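Local structure of aldehyde dehydrogenase 12 (Zea mays, 6D97) at residues 43-53 / 228-239. The protein oxidises L-glutamate gamma-semialdehyde to glutamate with NAD+, the last step of proline catabolism in plants. Numbering follows the deposited sequence.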
loop_
_atom_site.group_PDB
_atom_site.type_symbol
_atom_site.label_atom_id
_atom_site.label_comp_id
_atom_site.label_asym_id
_atom_site.label_seq_id
_atom_site.Cartn_x
_atom_site.Cartn_y
_atom_site.Cartn_z
ATOM N N ALA A 43 -46.538 9.459 -11.761
ATOM C CA ALA A 43 -45.294 9.375 -12.506
ATOM C C ALA A 43 -45.092 7.949 -12.999
ATOM O O ALA A 43 -45.711 7.006 -12.501
ATOM C CB ALA A 43 -44.103 9.802 -11.643
ATOM N N GLU A 44 -44.218 7.796 -13.988
ATOM C CA GLU A 44 -43.860 6.479 -14.486
ATOM C C GLU A 44 -42.356 6.275 -14.400
ATOM O O GLU A 44 -41.572 7.225 -14.499
ATOM C CB GLU A 44 -44.341 6.259 -15.928
ATOM C CG GLU A 44 -43.801 7.227 -16.963
ATOM C CD GLU A 44 -44.152 6.798 -18.381
ATOM O OE1 GLU A 44 -43.236 6.370 -19.119
ATOM O OE2 GLU A 44 -45.347 6.874 -18.747
ATOM N N VAL A 45 -41.967 5.020 -14.194
ATOM C CA VAL A 45 -40.570 4.610 -14.134
ATOM C C VAL A 45 -40.319 3.640 -15.276
ATOM O O VAL A 45 -41.046 2.653 -15.430
ATOM C CB VAL A 45 -40.224 3.957 -12.783
ATOM C CG1 VAL A 45 -38.750 3.564 -12.745
ATOM C CG2 VAL A 45 -40.567 4.898 -11.655
ATOM N N GLN A 46 -39.296 3.922 -16.071
ATOM C CA GLN A 46 -38.988 3.119 -17.241
ATOM C C GLN A 46 -37.706 2.332 -17.026
ATOM O O GLN A 46 -36.915 2.601 -16.117
ATOM C CB GLN A 46 -38.860 4.001 -18.487
ATOM C CG GLN A 46 -40.114 4.789 -18.814
ATOM C CD GLN A 46 -39.942 5.670 -20.027
ATOM O OE1 GLN A 46 -39.538 6.827 -19.915
ATOM N NE2 GLN A 46 -40.236 5.125 -21.202
ATOM N N ASN A 47 -37.515 1.348 -17.890
ATOM C CA ASN A 47 -36.256 0.632 -17.968
ATOM C C ASN A 47 -35.332 1.328 -18.958
ATOM O O ASN A 47 -35.762 2.111 -19.806
ATOM C CB ASN A 47 -36.483 -0.821 -18.389
ATOM C CG ASN A 47 -37.569 -1.501 -17.575
ATOM O OD1 ASN A 47 -37.369 -1.838 -16.406
ATOM N ND2 ASN A 47 -38.733 -1.704 -18.191
ATOM N N PHE A 48 -34.042 1.034 -18.835
ATOM C CA PHE A 48 -33.043 1.468 -19.800
ATOM C C PHE A 48 -32.255 0.244 -20.233
ATOM O O PHE A 48 -31.630 -0.419 -19.399
ATOM C CB PHE A 48 -32.113 2.527 -19.205
ATOM C CG PHE A 48 -31.261 3.227 -20.220
ATOM C CD1 PHE A 48 -31.767 4.287 -20.951
ATOM C CD2 PHE A 48 -29.951 2.835 -20.435
ATOM C CE1 PHE A 48 -30.986 4.940 -21.879
ATOM C CE2 PHE A 48 -29.166 3.485 -21.361
ATOM C CZ PHE A 48 -29.685 4.536 -22.086
ATOM N N VAL A 49 -32.290 -0.059 -21.526
ATOM C CA VAL A 49 -31.616 -1.239 -22.051
ATOM C C VAL A 49 -31.241 -0.973 -23.498
ATOM O O VAL A 49 -31.982 -0.318 -24.239
ATOM C CB VAL A 49 -32.496 -2.501 -21.910
ATOM C CG1 VAL A 49 -33.702 -2.424 -22.833
ATOM C CG2 VAL A 49 -31.690 -3.753 -22.188
ATOM N N GLN A 50 -30.069 -1.476 -23.882
ATOM C CA GLN A 50 -29.528 -1.313 -25.228
ATOM C C GLN A 50 -29.526 0.152 -25.658
ATOM O O GLN A 50 -29.729 0.471 -26.832
ATOM C CB GLN A 50 -30.288 -2.187 -26.230
ATOM C CG GLN A 50 -30.662 -3.556 -25.671
ATOM C CD GLN A 50 -30.318 -4.686 -26.613
ATOM O OE1 GLN A 50 -29.147 -4.922 -26.912
ATOM N NE2 GLN A 50 -31.336 -5.390 -27.090
ATOM N N GLY A 51 -29.311 1.055 -24.700
ATOM C CA GLY A 51 -29.077 2.456 -24.986
ATOM C C GLY A 51 -30.290 3.359 -25.054
ATOM O O GLY A 51 -30.145 4.517 -25.462
ATOM N N SER A 52 -31.474 2.891 -24.668
ATOM C CA SER A 52 -32.643 3.759 -24.745
ATOM C C SER A 52 -33.618 3.443 -23.621
ATOM O O SER A 52 -33.655 2.331 -23.086
ATOM C CB SER A 52 -33.340 3.648 -26.109
ATOM O OG SER A 52 -33.548 2.298 -26.481
ATOM N N TRP A 53 -34.399 4.459 -23.263
ATOM C CA TRP A 53 -35.467 4.291 -22.289
ATOM C C TRP A 53 -36.631 3.533 -22.912
ATOM O O TRP A 53 -37.047 3.817 -24.038
ATOM C CB TRP A 53 -35.926 5.656 -21.777
ATOM C CG TRP A 53 -34.893 6.321 -20.912
ATOM C CD1 TRP A 53 -34.052 7.342 -21.262
ATOM C CD2 TRP A 53 -34.579 5.993 -19.556
ATOM N NE1 TRP A 53 -33.241 7.668 -20.201
ATOM C CE2 TRP A 53 -33.546 6.854 -19.142
ATOM C CE3 TRP A 53 -35.076 5.051 -18.652
ATOM C CZ2 TRP A 53 -33.004 6.803 -17.859
ATOM C CZ3 TRP A 53 -34.535 4.998 -17.386
ATOM C CH2 TRP A 53 -33.513 5.870 -16.998
ATOM N N SER A 228 -37.535 2.662 -7.177
ATOM C CA SER A 228 -36.609 2.738 -8.302
ATOM C C SER A 228 -36.718 4.043 -9.075
ATOM O O SER A 228 -35.883 4.292 -9.952
ATOM C CB SER A 228 -36.833 1.565 -9.259
ATOM O OG SER A 228 -38.152 1.563 -9.779
ATOM N N ILE A 229 -37.724 4.873 -8.780
ATOM C CA ILE A 229 -37.855 6.158 -9.459
ATOM C C ILE A 229 -36.641 7.028 -9.187
ATOM O O ILE A 229 -36.234 7.827 -10.039
ATOM C CB ILE A 229 -39.167 6.859 -9.039
ATOM C CG1 ILE A 229 -39.481 8.022 -9.982
ATOM C CG2 ILE A 229 -39.094 7.352 -7.596
ATOM C CD1 ILE A 229 -40.923 8.510 -9.898
ATOM N N VAL A 230 -36.020 6.862 -8.017
ATOM C CA VAL A 230 -34.903 7.718 -7.630
ATOM C C VAL A 230 -33.703 7.456 -8.528
ATOM O O VAL A 230 -33.151 8.374 -9.146
ATOM C CB VAL A 230 -34.550 7.505 -6.150
ATOM C CG1 VAL A 230 -33.308 8.303 -5.788
ATOM C CG2 VAL A 230 -35.725 7.896 -5.272
ATOM N N MET A 231 -33.283 6.190 -8.617
ATOM C CA MET A 231 -32.151 5.859 -9.476
ATOM C C MET A 231 -32.463 6.122 -10.938
ATOM O O MET A 231 -31.551 6.409 -11.720
ATOM C CB MET A 231 -31.735 4.403 -9.285
ATOM C CG MET A 231 -30.675 4.217 -8.233
ATOM S SD MET A 231 -29.281 5.357 -8.369
ATOM C CE MET A 231 -28.473 4.729 -9.836
ATOM N N GLU A 232 -33.735 6.030 -11.330
ATOM C CA GLU A 232 -34.101 6.368 -12.699
ATOM C C GLU A 232 -33.776 7.826 -12.995
ATOM O O GLU A 232 -33.180 8.146 -14.031
ATOM C CB GLU A 232 -35.585 6.080 -12.931
ATOM C CG GLU A 232 -35.936 5.834 -14.387
ATOM C CD GLU A 232 -36.990 6.782 -14.912
ATOM O OE1 GLU A 232 -37.989 6.301 -15.483
ATOM O OE2 GLU A 232 -36.819 8.008 -14.755
ATOM N N GLN A 233 -34.142 8.724 -12.077
ATOM C CA GLN A 233 -33.773 10.130 -12.216
ATOM C C GLN A 233 -32.264 10.314 -12.139
ATOM O O GLN A 233 -31.693 11.130 -12.870
ATOM C CB GLN A 233 -34.471 10.961 -11.139
ATOM C CG GLN A 233 -35.985 10.855 -11.175
ATOM C CD GLN A 233 -36.564 11.312 -12.498
ATOM O OE1 GLN A 233 -36.393 12.461 -12.901
ATOM N NE2 GLN A 233 -37.248 10.409 -13.187
ATOM N N MET A 234 -31.598 9.559 -11.261
ATOM C CA MET A 234 -30.146 9.677 -11.146
ATOM C C MET A 234 -29.455 9.242 -12.434
ATOM O O MET A 234 -28.454 9.842 -12.844
ATOM C CB MET A 234 -29.647 8.856 -9.957
ATOM C CG MET A 234 -28.165 9.019 -9.690
ATOM S SD MET A 234 -27.748 10.706 -9.223
ATOM C CE MET A 234 -26.029 10.745 -9.707
ATOM N N ILE A 235 -29.985 8.212 -13.097
ATOM C CA ILE A 235 -29.386 7.741 -14.342
ATOM C C ILE A 235 -29.543 8.781 -15.443
ATOM O O ILE A 235 -28.642 8.971 -16.270
ATOM C CB ILE A 235 -29.994 6.387 -14.746
ATOM C CG1 ILE A 235 -29.543 5.304 -13.769
ATOM C CG2 ILE A 235 -29.572 6.014 -16.151
ATOM C CD1 ILE A 235 -30.304 4.003 -13.911
ATOM N N ARG A 236 -30.685 9.476 -15.472
ATOM C CA ARG A 236 -30.869 10.557 -16.436
ATOM C C ARG A 236 -29.848 11.663 -16.214
ATOM O O ARG A 236 -29.280 12.196 -17.175
ATOM C CB ARG A 236 -32.291 11.106 -16.342
ATOM C CG ARG A 236 -33.337 10.064 -16.658
ATOM C CD ARG A 236 -34.755 10.610 -16.623
ATOM N NE ARG A 236 -35.716 9.569 -16.980
ATOM C CZ ARG A 236 -36.101 9.300 -18.223
ATOM N NH1 ARG A 236 -35.616 10.005 -19.237
ATOM N NH2 ARG A 236 -36.973 8.324 -18.454
ATOM N N LEU A 237 -29.598 12.012 -14.951
ATOM C CA LEU A 237 -28.537 12.961 -14.633
ATOM C C LEU A 237 -27.187 12.441 -15.109
ATOM O O LEU A 237 -26.406 13.178 -15.724
ATOM C CB LEU A 237 -28.522 13.230 -13.124
ATOM C CG LEU A 237 -27.524 14.184 -12.446
ATOM C CD1 LEU A 237 -28.021 14.481 -11.031
ATOM C CD2 LEU A 237 -26.077 13.657 -12.399
ATOM N N LEU A 238 -26.893 11.169 -14.825
ATOM C CA LEU A 238 -25.599 10.606 -15.204
ATOM C C LEU A 238 -25.410 10.624 -16.715
ATOM O O LEU A 238 -24.302 10.875 -17.206
ATOM C CB LEU A 238 -25.466 9.185 -14.657
ATOM C CG LEU A 238 -25.195 9.059 -13.156
ATOM C CD1 LEU A 238 -25.391 7.629 -12.680
ATOM C CD2 LEU A 238 -23.783 9.540 -12.845
ATOM N N HIS A 239 -26.480 10.358 -17.470
ATOM C CA HIS A 239 -26.399 10.463 -18.923
ATOM C C HIS A 239 -26.083 11.889 -19.352
ATOM O O HIS A 239 -25.269 12.105 -20.257
ATOM C CB HIS A 239 -27.704 9.988 -19.561
ATOM C CG HIS A 239 -27.872 8.500 -19.565
ATOM N ND1 HIS A 239 -29.099 7.893 -19.414
ATOM C CD2 HIS A 239 -26.971 7.500 -19.705
ATOM C CE1 HIS A 239 -28.948 6.583 -19.461
ATOM N NE2 HIS A 239 -27.666 6.316 -19.638
HETATM O O HOH W 1 -31.258 9.497 -20.211
#
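W53 and R236 form the centre of a mixed polar and aromatic contact in which the N-terminal hairpin, strands 43-49 and 52-54, packs on helix 229-240 of the NAD-binding Rossmann domain. The guanidinium of R236 lies flat on the W53 indole, planes 14° apart, with CZ 3.8 Å from the centroid of the five-membered ring in a cation-pi stack. F48 CD1 sits over the opposite indole face, and the F48 ring in turn receives H239 CE1 on one of its own faces, H239 CE1 lying 3.4 Å from F48 CZ. A water 2.7 Å from W53 NE1 also reaches H239 ND1. E232, its CG anti to the backbone N (chi1 -156°) and its chain bent beyond, offers OE1 through the anti lone pair to Q46 N at 2.8 Å, nearly straight at 169°. Its OE2 forms a salt bridge with R236 NE at 2.9 Å, met from above the carboxylate plane. Farther along, V45 CG2 packs on I229 CB at 3.6 Å. Replacing W53 by alanine removes the indole, and the R236 guanidinium, still tied to E232, would probably be less firmly held flat. The E232 carboxylate probably offsets the charge of R236 and, by also bonding the backbone at Q46, in the break of the strand, couples the indole stack to the strand's position on the helix.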